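Local atomic coordinates of pyruvate kinase (Pyrobaculum aerophilum, PDB entry 3QTG), a protein that catalyses the final step of glycolysis, the interconversion of phosphoenolpyruvate and ADP with pyruvate and ATP, using a divalent metal cation. Residues A[370-380]-A[436-447]; A[383-391]-A[411-419]. All blocks are in the same frame, centred on the assembly; numbering follows the deposited sequence.

Contact 1: A[370-380]-A[436-447]; sequences AQDLGANILVF and ISLKGTTPFVAT
N376, L378 and F380 exchange five backbone hydrogen bonds with P443, V445 and T447, in a parallel register that sets N376 beside F444 and L378 beside A446. The axes of strands 376-380 and 444-447 lie 4.6 Å apart at their closest and cross at -15°. In the first bond N376 N sits above the carbonyl plane of P443 O, at 3.2 Å; the next, V445 N to N376 O, is shorter at 2.9 Å and nearly linear (169°). Helix 358-373 runs into the first strand through a Schellman motif, with A375 N bonded back to A370 O and G374 taking the positive phi. The ring of P443, which follows a cis peptide bond, lies against this turn: its CG is 3.5 Å from L373 O, and its CB meets the CB of A375. V445 turns CG2 away from its own carbonyl carbon and into a recess formed by the CB atoms of A370 and A375, both 4.0 Å from it; the L373 side chain crosses that of V445 at about a right angle and brings CD1 near CG2. I377, V379 and T447 share this face, which helix 358-373 covers. On the face of N376, L378, F444 and A446, L378 packs against the last part of helix 428-439: CD2 is 3.9 Å from I436 CA, CD1 touches F444 CB, and L378 CB rests on A446 CB, also at 3.9 Å. These central strands of the C-terminal alpha/beta domain bond further to strands 399-403 and 455-460. Backbone bonds thus fix the register while aliphatic contacts seat a helix on each face, and T447 OG1 is buried without a polar partner.

Contact 2: A[383-391]-A[411-419]; sequences SGTLARRIA and SLSIVWALE. With SO4 (sulfate ion), chain C.
The guanidinium of R388 has V415 CG2 over one face, 3.7 Å from NH1, and S411 CB at its edge, in plane with the group and 3.4 Å from NH2. L412 CD2 approaches obliquely, 3.5 Å from NE. The side chain of R388 reaches these neighbours because it is extended from CG to NE (chi2 175°, chi3 -161°). The indole of W416 meets A391 O obliquely through CD1, while its NE1 donates to P395 O. Helix 385-391 here packs on the segment leading from helix 406-412 into strand 418-422, within the alpha/beta domain; a type I turn (L412 to V415) and a type II turn (V415 to L418) bend that connection round the helix. A387 CB touches L412 CD1 and L418 CD1, both at 4.0 Å, and A391 CB fits against V415 CG1 at 3.6 Å. At the helix N terminus, where G384 is the N-cap, a sulfate, probably from the crystallisation liquor, accepts bonds from S383 N and T385 N through O2 and from L386 N through O3, the last at 2.9 Å and 170°. S381 OG, M382 N and Y428 OH also hold the ion, where relatives regulated by fructose 1,6-bisphosphate hold a phosphate of that effector; the match suggests an anion site but does not show that this enzyme binds it.

Contact 1 begins in the last turn of helix 358-373 and runs along strand 376-380; a short loop then leads to helix 385-391, in the first half of contact 2. Strand 399-403 and helix 406-412 follow, and segment 411-419 returns to helix 385-391, closing a loop with 19 intervening residues. The chain then continues through strand 418-422 into helix 428-439, whose last turn opens segment 436-447, and strand 444-448 closes the longer loop of contact 1, which encloses the shorter one. V379 CG2 meets I390 CD1 at 3.4 Å where the two contacts adjoin. Contact 1 joins central strands, whereas contact 2 reaches edge strand 418-422 and lies beside the barrel, where K18 NZ bonds S413 O, V415 O and L418 O.

Contact 1: A[370-380]-A[436-447]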
loop_
_atom_site.group_PDB
_atom_site.type_symbol
_atom_site.label_atom_id
_atom_site.label_comp_id
_atom_site.label_asym_id
_atom_site.label_seq_id
_atom_site.Cartn_x
_atom_site.Cartn_y
_atom_site.Cartn_z
ATOM N N ALA A 370 17.726 1.598 9.408
ATOM C CA ALA A 370 18.695 2.694 9.350
ATOM C C ALA A 370 18.121 3.929 8.654
ATOM O O ALA A 370 18.370 5.041 9.082
ATOM C CB ALA A 370 19.985 2.257 8.690
ATOM N N GLN A 371 17.363 3.709 7.583
ATOM C CA GLN A 371 16.661 4.775 6.860
ATOM C C GLN A 371 15.700 5.535 7.797
ATOM O O GLN A 371 15.743 6.756 7.865
ATOM C CB GLN A 371 15.930 4.199 5.631
ATOM C CG GLN A 371 15.115 5.199 4.790
ATOM C CD GLN A 371 15.900 6.458 4.371
ATOM O OE1 GLN A 371 17.096 6.408 4.083
ATOM N NE2 GLN A 371 15.211 7.597 4.342
ATOM N N ASP A 372 14.881 4.792 8.543
ATOM C CA ASP A 372 13.966 5.351 9.530
ATOM C C ASP A 372 14.611 6.131 10.668
ATOM O O ASP A 372 14.021 7.084 11.160
ATOM C CB ASP A 372 13.122 4.250 10.131
ATOM C CG ASP A 372 11.785 4.160 9.501
ATOM O OD1 ASP A 372 10.880 4.913 9.934
ATOM O OD2 ASP A 372 11.620 3.331 8.582
ATOM N N LEU A 373 15.804 5.714 11.099
ATOM C CA LEU A 373 16.488 6.379 12.204
ATOM C C LEU A 373 17.462 7.445 11.742
ATOM O O LEU A 373 18.094 8.089 12.573
ATOM C CB LEU A 373 17.251 5.369 13.064
ATOM C CG LEU A 373 16.506 4.115 13.479
ATOM C CD1 LEU A 373 17.500 3.126 14.037
ATOM C CD2 LEU A 373 15.370 4.420 14.480
ATOM N N GLY A 374 17.597 7.610 10.424
ATOM C CA GLY A 374 18.592 8.502 9.847
ATOM C C GLY A 374 20.013 8.066 10.153
ATOM O O GLY A 374 20.897 8.905 10.356
ATOM N N ALA A 375 20.240 6.750 10.164
ATOM C CA ALA A 375 21.482 6.169 10.689
ATOM C C ALA A 375 22.447 5.675 9.603
ATOM O O ALA A 375 22.025 5.250 8.535
ATOM C CB ALA A 375 21.134 5.017 11.649
ATOM N N ASN A 376 23.745 5.721 9.885
ATOM C CA ASN A 376 24.705 5.022 9.033
ATOM C C ASN A 376 24.823 3.554 9.400
ATOM O O ASN A 376 24.730 3.183 10.579
ATOM C CB ASN A 376 26.089 5.696 9.016
ATOM C CG ASN A 376 26.121 6.932 8.102
ATOM O OD1 ASN A 376 26.480 6.867 6.897
ATOM N ND2 ASN A 376 25.684 8.052 8.654
ATOM N N ILE A 377 25.012 2.729 8.373
ATOM C CA ILE A 377 25.232 1.304 8.551
ATOM C C ILE A 377 26.701 0.991 8.566
ATOM O O ILE A 377 27.466 1.465 7.709
ATOM C CB ILE A 377 24.515 0.457 7.469
ATOM C CG1 ILE A 377 23.027 0.808 7.447
ATOM C CG2 ILE A 377 24.801 -1.072 7.671
ATOM C CD1 ILE A 377 22.193 0.126 6.314
ATOM N N LEU A 378 27.078 0.180 9.556
ATOM C CA LEU A 378 28.422 -0.350 9.698
ATOM C C LEU A 378 28.317 -1.863 9.635
ATOM O O LEU A 378 27.435 -2.430 10.254
ATOM C CB LEU A 378 29.015 0.066 11.057
ATOM C CG LEU A 378 29.535 1.481 11.318
ATOM C CD1 LEU A 378 28.501 2.562 11.007
ATOM C CD2 LEU A 378 29.968 1.581 12.798
ATOM N N VAL A 379 29.196 -2.517 8.885
ATOM C CA VAL A 379 29.179 -3.981 8.756
ATOM C C VAL A 379 30.572 -4.525 8.971
ATOM O O VAL A 379 31.530 -4.028 8.357
ATOM C CB VAL A 379 28.780 -4.469 7.315
ATOM C CG1 VAL A 379 28.487 -5.973 7.299
ATOM C CG2 VAL A 379 27.617 -3.702 6.765
ATOM N N PHE A 380 30.690 -5.563 9.801
ATOM C CA PHE A 380 31.900 -6.371 9.811
ATOM C C PHE A 380 31.692 -7.666 9.023
ATOM O O PHE A 380 30.798 -8.474 9.298
ATOM C CB PHE A 380 32.496 -6.616 11.207
ATOM C CG PHE A 380 33.984 -6.908 11.168
ATOM C CD1 PHE A 380 34.910 -5.870 11.126
ATOM C CD2 PHE A 380 34.452 -8.215 11.124
ATOM C CE1 PHE A 380 36.288 -6.130 11.071
ATOM C CE2 PHE A 380 35.831 -8.487 11.043
ATOM C CZ PHE A 380 36.742 -7.436 11.016
ATOM N N ILE A 436 33.090 0.136 15.254
ATOM C CA ILE A 436 32.240 1.083 15.971
ATOM C C ILE A 436 33.108 2.187 16.594
ATOM O O ILE A 436 32.730 3.365 16.580
ATOM C CB ILE A 436 31.379 0.391 17.060
ATOM C CG1 ILE A 436 30.269 -0.436 16.414
ATOM C CG2 ILE A 436 30.781 1.428 18.028
ATOM C CD1 ILE A 436 29.511 -1.368 17.378
ATOM N N SER A 437 34.274 1.808 17.117
ATOM C CA SER A 437 35.186 2.784 17.694
ATOM C C SER A 437 35.572 3.792 16.645
ATOM O O SER A 437 35.540 4.999 16.891
ATOM C CB SER A 437 36.439 2.114 18.238
ATOM O OG SER A 437 36.151 1.521 19.482
ATOM N N LEU A 438 35.892 3.279 15.461
ATOM C CA LEU A 438 36.392 4.083 14.353
ATOM C C LEU A 438 35.294 4.906 13.661
ATOM O O LEU A 438 35.509 6.068 13.345
ATOM C CB LEU A 438 37.102 3.164 13.352
ATOM C CG LEU A 438 38.368 3.543 12.583
ATOM C CD1 LEU A 438 38.095 4.624 11.540
ATOM C CD2 LEU A 438 39.523 3.944 13.518
ATOM N N LYS A 439 34.125 4.321 13.415
ATOM C CA LYS A 439 33.107 4.996 12.581
ATOM C C LYS A 439 31.754 5.194 13.256
ATOM O O LYS A 439 30.739 5.409 12.585
ATOM C CB LYS A 439 32.912 4.267 11.232
ATOM C CG LYS A 439 34.145 4.208 10.349
ATOM C CD LYS A 439 34.495 5.579 9.774
ATOM C CE LYS A 439 35.700 5.467 8.844
ATOM N NZ LYS A 439 35.993 6.736 8.151
ATOM N N GLY A 440 31.746 5.156 14.579
ATOM C CA GLY A 440 30.498 5.110 15.330
ATOM C C GLY A 440 29.913 6.444 15.704
ATOM O O GLY A 440 29.596 6.672 16.879
ATOM N N THR A 441 29.767 7.326 14.714
ATOM C CA THR A 441 28.947 8.534 14.874
ATOM C C THR A 441 27.448 8.202 14.854
ATOM O O THR A 441 26.978 7.304 14.147
ATOM C CB THR A 441 29.292 9.677 13.855
ATOM O OG1 THR A 441 29.841 9.127 12.649
ATOM C CG2 THR A 441 30.320 10.641 14.456
ATOM N N THR A 442 26.711 8.949 15.655
ATOM C CA THR A 442 25.336 8.651 16.002
ATOM C C THR A 442 24.397 9.431 15.091
ATOM O O THR A 442 24.656 10.601 14.816
ATOM C CB THR A 442 25.129 9.029 17.494
ATOM O OG1 THR A 442 25.782 8.055 18.321
ATOM C CG2 THR A 442 23.672 9.116 17.877
ATOM N N PRO A 443 23.295 8.796 14.628
ATOM C CA PRO A 443 22.909 7.400 14.847
ATOM C C PRO A 443 23.682 6.371 13.999
ATOM O O PRO A 443 24.125 6.673 12.875
ATOM C CB PRO A 443 21.408 7.386 14.485
ATOM C CG PRO A 443 21.000 8.822 14.304
ATOM C CD PRO A 443 22.260 9.510 13.859
ATOM N N PHE A 444 23.864 5.171 14.550
ATOM C CA PHE A 444 24.392 4.052 13.766
ATOM C C PHE A 444 23.627 2.736 13.980
ATOM O O PHE A 444 22.988 2.532 15.023
ATOM C CB PHE A 444 25.911 3.881 13.934
ATOM C CG PHE A 444 26.337 3.341 15.282
ATOM C CD1 PHE A 444 26.141 2.000 15.613
ATOM C CD2 PHE A 444 26.981 4.172 16.204
ATOM C CE1 PHE A 444 26.532 1.495 16.849
ATOM C CE2 PHE A 444 27.383 3.682 17.466
ATOM C CZ PHE A 444 27.156 2.344 17.789
ATOM N N VAL A 445 23.691 1.883 12.952
ATOM C CA VAL A 445 23.227 0.507 12.965
ATOM C C VAL A 445 24.418 -0.344 12.523
ATOM O O VAL A 445 24.803 -0.317 11.340
ATOM C CB VAL A 445 22.038 0.300 11.998
ATOM C CG1 VAL A 445 21.672 -1.185 11.864
ATOM C CG2 VAL A 445 20.813 1.128 12.413
ATOM N N ALA A 446 25.010 -1.078 13.468
ATOM C CA ALA A 446 26.210 -1.869 13.221
ATOM C C ALA A 446 25.909 -3.366 13.299
ATOM O O ALA A 446 25.304 -3.808 14.255
ATOM C CB ALA A 446 27.303 -1.488 14.222
ATOM N N THR A 447 26.330 -4.136 12.289
ATOM C CA THR A 447 26.080 -5.593 12.243
ATOM C C THR A 447 27.224 -6.480 11.799
ATOM O O THR A 447 28.148 -6.056 11.115
ATOM C CB THR A 447 24.998 -6.020 11.201
ATOM O OG1 THR A 447 24.839 -5.023 10.176
ATOM C CG2 THR A 447 23.741 -6.344 11.831
#

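Contact 2: A[383-391]-A[411-419]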
loop_
_atom_site.group_PDB
_atom_site.type_symbol
_atom_site.label_atom_id
_atom_site.label_comp_id
_atom_site.label_asym_id
_atom_site.label_seq_id
_atom_site.Cartn_x
_atom_site.Cartn_y
_atom_site.Cartn_z
ATOM N N SER A 383 34.114 -12.139 4.253
ATOM C CA SER A 383 34.267 -12.384 2.824
ATOM C C SER A 383 33.563 -11.361 1.941
ATOM O O SER A 383 33.597 -11.475 0.723
ATOM C CB SER A 383 33.743 -13.787 2.478
ATOM O OG SER A 383 34.466 -14.777 3.202
ATOM N N GLY A 384 32.896 -10.380 2.552
ATOM C CA GLY A 384 32.081 -9.420 1.798
ATOM C C GLY A 384 30.611 -9.777 1.619
ATOM O O GLY A 384 29.865 -8.992 1.057
ATOM N N THR A 385 30.185 -10.942 2.103
ATOM C CA THR A 385 28.818 -11.456 1.854
ATOM C C THR A 385 27.665 -10.569 2.416
ATOM O O THR A 385 26.736 -10.207 1.695
ATOM C CB THR A 385 28.679 -12.897 2.368
ATOM O OG1 THR A 385 29.791 -13.685 1.897
ATOM C CG2 THR A 385 27.355 -13.539 1.897
ATOM N N LEU A 386 27.729 -10.207 3.693
ATOM C CA LEU A 386 26.665 -9.406 4.273
ATOM C C LEU A 386 26.727 -7.990 3.718
ATOM O O LEU A 386 25.675 -7.365 3.489
ATOM C CB LEU A 386 26.717 -9.403 5.807
ATOM C CG LEU A 386 25.577 -8.662 6.538
ATOM C CD1 LEU A 386 24.169 -9.187 6.173
ATOM C CD2 LEU A 386 25.803 -8.689 8.057
ATOM N N ALA A 387 27.945 -7.491 3.490
ATOM C CA ALA A 387 28.126 -6.122 2.988
ATOM C C ALA A 387 27.425 -5.954 1.653
ATOM O O ALA A 387 26.662 -5.008 1.459
ATOM C CB ALA A 387 29.607 -5.782 2.859
ATOM N N ARG A 388 27.682 -6.888 0.736
ATOM C CA ARG A 388 26.944 -6.975 -0.532
ATOM C C ARG A 388 25.425 -7.157 -0.386
ATOM O O ARG A 388 24.652 -6.560 -1.140
ATOM C CB ARG A 388 27.513 -8.096 -1.405
ATOM C CG ARG A 388 28.853 -7.735 -2.064
ATOM C CD ARG A 388 29.427 -8.949 -2.816
ATOM N NE ARG A 388 30.862 -8.798 -3.072
ATOM C CZ ARG A 388 31.354 -8.350 -4.223
ATOM N NH1 ARG A 388 30.526 -8.024 -5.221
ATOM N NH2 ARG A 388 32.668 -8.236 -4.390
ATOM N N ARG A 389 24.990 -7.991 0.554
ATOM C CA ARG A 389 23.560 -8.172 0.733
ATOM C C ARG A 389 22.890 -6.862 1.207
ATOM O O ARG A 389 21.778 -6.559 0.817
ATOM C CB ARG A 389 23.258 -9.333 1.675
ATOM C CG ARG A 389 21.765 -9.665 1.772
ATOM C CD ARG A 389 21.471 -10.764 2.790
ATOM N NE ARG A 389 22.442 -11.850 2.723
ATOM C CZ ARG A 389 22.411 -12.849 1.852
ATOM N NH1 ARG A 389 23.376 -13.770 1.877
ATOM N NH2 ARG A 389 21.430 -12.934 0.952
ATOM N N ILE A 390 23.581 -6.087 2.027
ATOM C CA ILE A 390 23.068 -4.790 2.459
ATOM C C ILE A 390 23.004 -3.826 1.284
ATOM O O ILE A 390 21.974 -3.172 1.082
ATOM C CB ILE A 390 23.888 -4.181 3.644
ATOM C CG1 ILE A 390 23.464 -4.843 4.968
ATOM C CG2 ILE A 390 23.680 -2.658 3.733
ATOM C CD1 ILE A 390 24.537 -4.840 6.013
ATOM N N ALA A 391 24.099 -3.752 0.522
ATOM C CA ALA A 391 24.200 -2.833 -0.619
ATOM C C ALA A 391 23.101 -2.997 -1.647
ATOM O O ALA A 391 22.645 -2.009 -2.235
ATOM C CB ALA A 391 25.577 -2.933 -1.295
ATOM N N SER A 411 37.474 -5.732 -3.538
ATOM C CA SER A 411 36.311 -6.191 -4.266
ATOM C C SER A 411 35.129 -5.226 -4.043
ATOM O O SER A 411 34.429 -4.855 -4.989
ATOM C CB SER A 411 35.961 -7.595 -3.770
ATOM O OG SER A 411 35.163 -8.296 -4.694
ATOM N N LEU A 412 34.958 -4.786 -2.797
ATOM C CA LEU A 412 33.784 -4.008 -2.369
ATOM C C LEU A 412 33.875 -2.530 -2.765
ATOM O O LEU A 412 32.896 -1.793 -2.717
ATOM C CB LEU A 412 33.601 -4.141 -0.850
ATOM C CG LEU A 412 33.437 -5.562 -0.331
ATOM C CD1 LEU A 412 33.284 -5.529 1.182
ATOM C CD2 LEU A 412 32.240 -6.268 -1.004
ATOM N N SER A 413 35.064 -2.133 -3.195
ATOM C CA SER A 413 35.338 -0.771 -3.624
ATOM C C SER A 413 34.422 -0.243 -4.742
ATOM O O SER A 413 34.179 0.963 -4.836
ATOM C CB SER A 413 36.786 -0.704 -4.082
ATOM O OG SER A 413 37.197 0.648 -4.083
ATOM N N ILE A 414 33.924 -1.151 -5.585
ATOM C CA ILE A 414 33.055 -0.779 -6.697
ATOM C C ILE A 414 31.597 -1.238 -6.514
ATOM O O ILE A 414 30.816 -1.265 -7.464
ATOM C CB ILE A 414 33.667 -1.184 -8.094
ATOM C CG1 ILE A 414 33.808 -2.711 -8.262
ATOM C CG2 ILE A 414 35.034 -0.498 -8.287
ATOM C CD1 ILE A 414 33.826 -3.133 -9.734
ATOM N N VAL A 415 31.241 -1.595 -5.280
ATOM C CA VAL A 415 29.865 -1.918 -4.921
ATOM C C VAL A 415 29.205 -0.648 -4.340
ATOM O O VAL A 415 29.835 0.098 -3.580
ATOM C CB VAL A 415 29.799 -3.127 -3.917
ATOM C CG1 VAL A 415 28.334 -3.455 -3.550
ATOM C CG2 VAL A 415 30.463 -4.389 -4.523
ATOM N N TRP A 416 27.968 -0.390 -4.739
ATOM C CA TRP A 416 27.135 0.726 -4.236
ATOM C C TRP A 416 27.301 1.054 -2.742
ATOM O O TRP A 416 27.095 0.194 -1.889
ATOM C CB TRP A 416 25.661 0.410 -4.503
ATOM C CG TRP A 416 24.694 1.347 -3.823
ATOM C CD1 TRP A 416 24.160 1.211 -2.560
ATOM C CD2 TRP A 416 24.131 2.549 -4.367
ATOM N NE1 TRP A 416 23.315 2.238 -2.296
ATOM C CE2 TRP A 416 23.276 3.088 -3.371
ATOM C CE3 TRP A 416 24.257 3.217 -5.601
ATOM C CZ2 TRP A 416 22.540 4.278 -3.557
ATOM C CZ3 TRP A 416 23.520 4.422 -5.799
ATOM C CH2 TRP A 416 22.665 4.927 -4.766
ATOM N N ALA A 417 27.663 2.303 -2.461
ATOM C CA ALA A 417 27.697 2.924 -1.108
ATOM C C ALA A 417 28.786 2.443 -0.170
ATOM O O ALA A 417 29.008 3.058 0.882
ATOM C CB ALA A 417 26.303 2.861 -0.397
ATOM N N LEU A 418 29.454 1.345 -0.516
ATOM C CA LEU A 418 30.369 0.706 0.426
ATOM C C LEU A 418 31.670 1.455 0.571
ATOM O O LEU A 418 32.307 1.849 -0.426
ATOM C CB LEU A 418 30.646 -0.762 0.070
ATOM C CG LEU A 418 29.450 -1.713 -0.071
ATOM C CD1 LEU A 418 29.969 -3.124 -0.150
ATOM C CD2 LEU A 418 28.436 -1.554 1.079
ATOM N N GLU A 419 32.060 1.653 1.825
ATOM C CA GLU A 419 33.393 2.164 2.126
ATOM C C GLU A 419 34.200 1.118 2.896
ATOM O O GLU A 419 34.093 1.013 4.119
ATOM C CB GLU A 419 33.371 3.503 2.862
ATOM C CG GLU A 419 34.687 4.240 2.632
ATOM C CD GLU A 419 34.926 5.357 3.611
ATOM O OE1 GLU A 419 35.968 5.319 4.301
ATOM O OE2 GLU A 419 34.072 6.263 3.703
HETATM S S SO4 C . 30.526 -12.312 5.790
HETATM O O1 SO4 C . 31.379 -12.150 6.946
HETATM O O2 SO4 C . 31.375 -12.593 4.625
HETATM O O3 SO4 C . 29.760 -11.092 5.539
HETATM O O4 SO4 C . 29.570 -13.409 5.949
#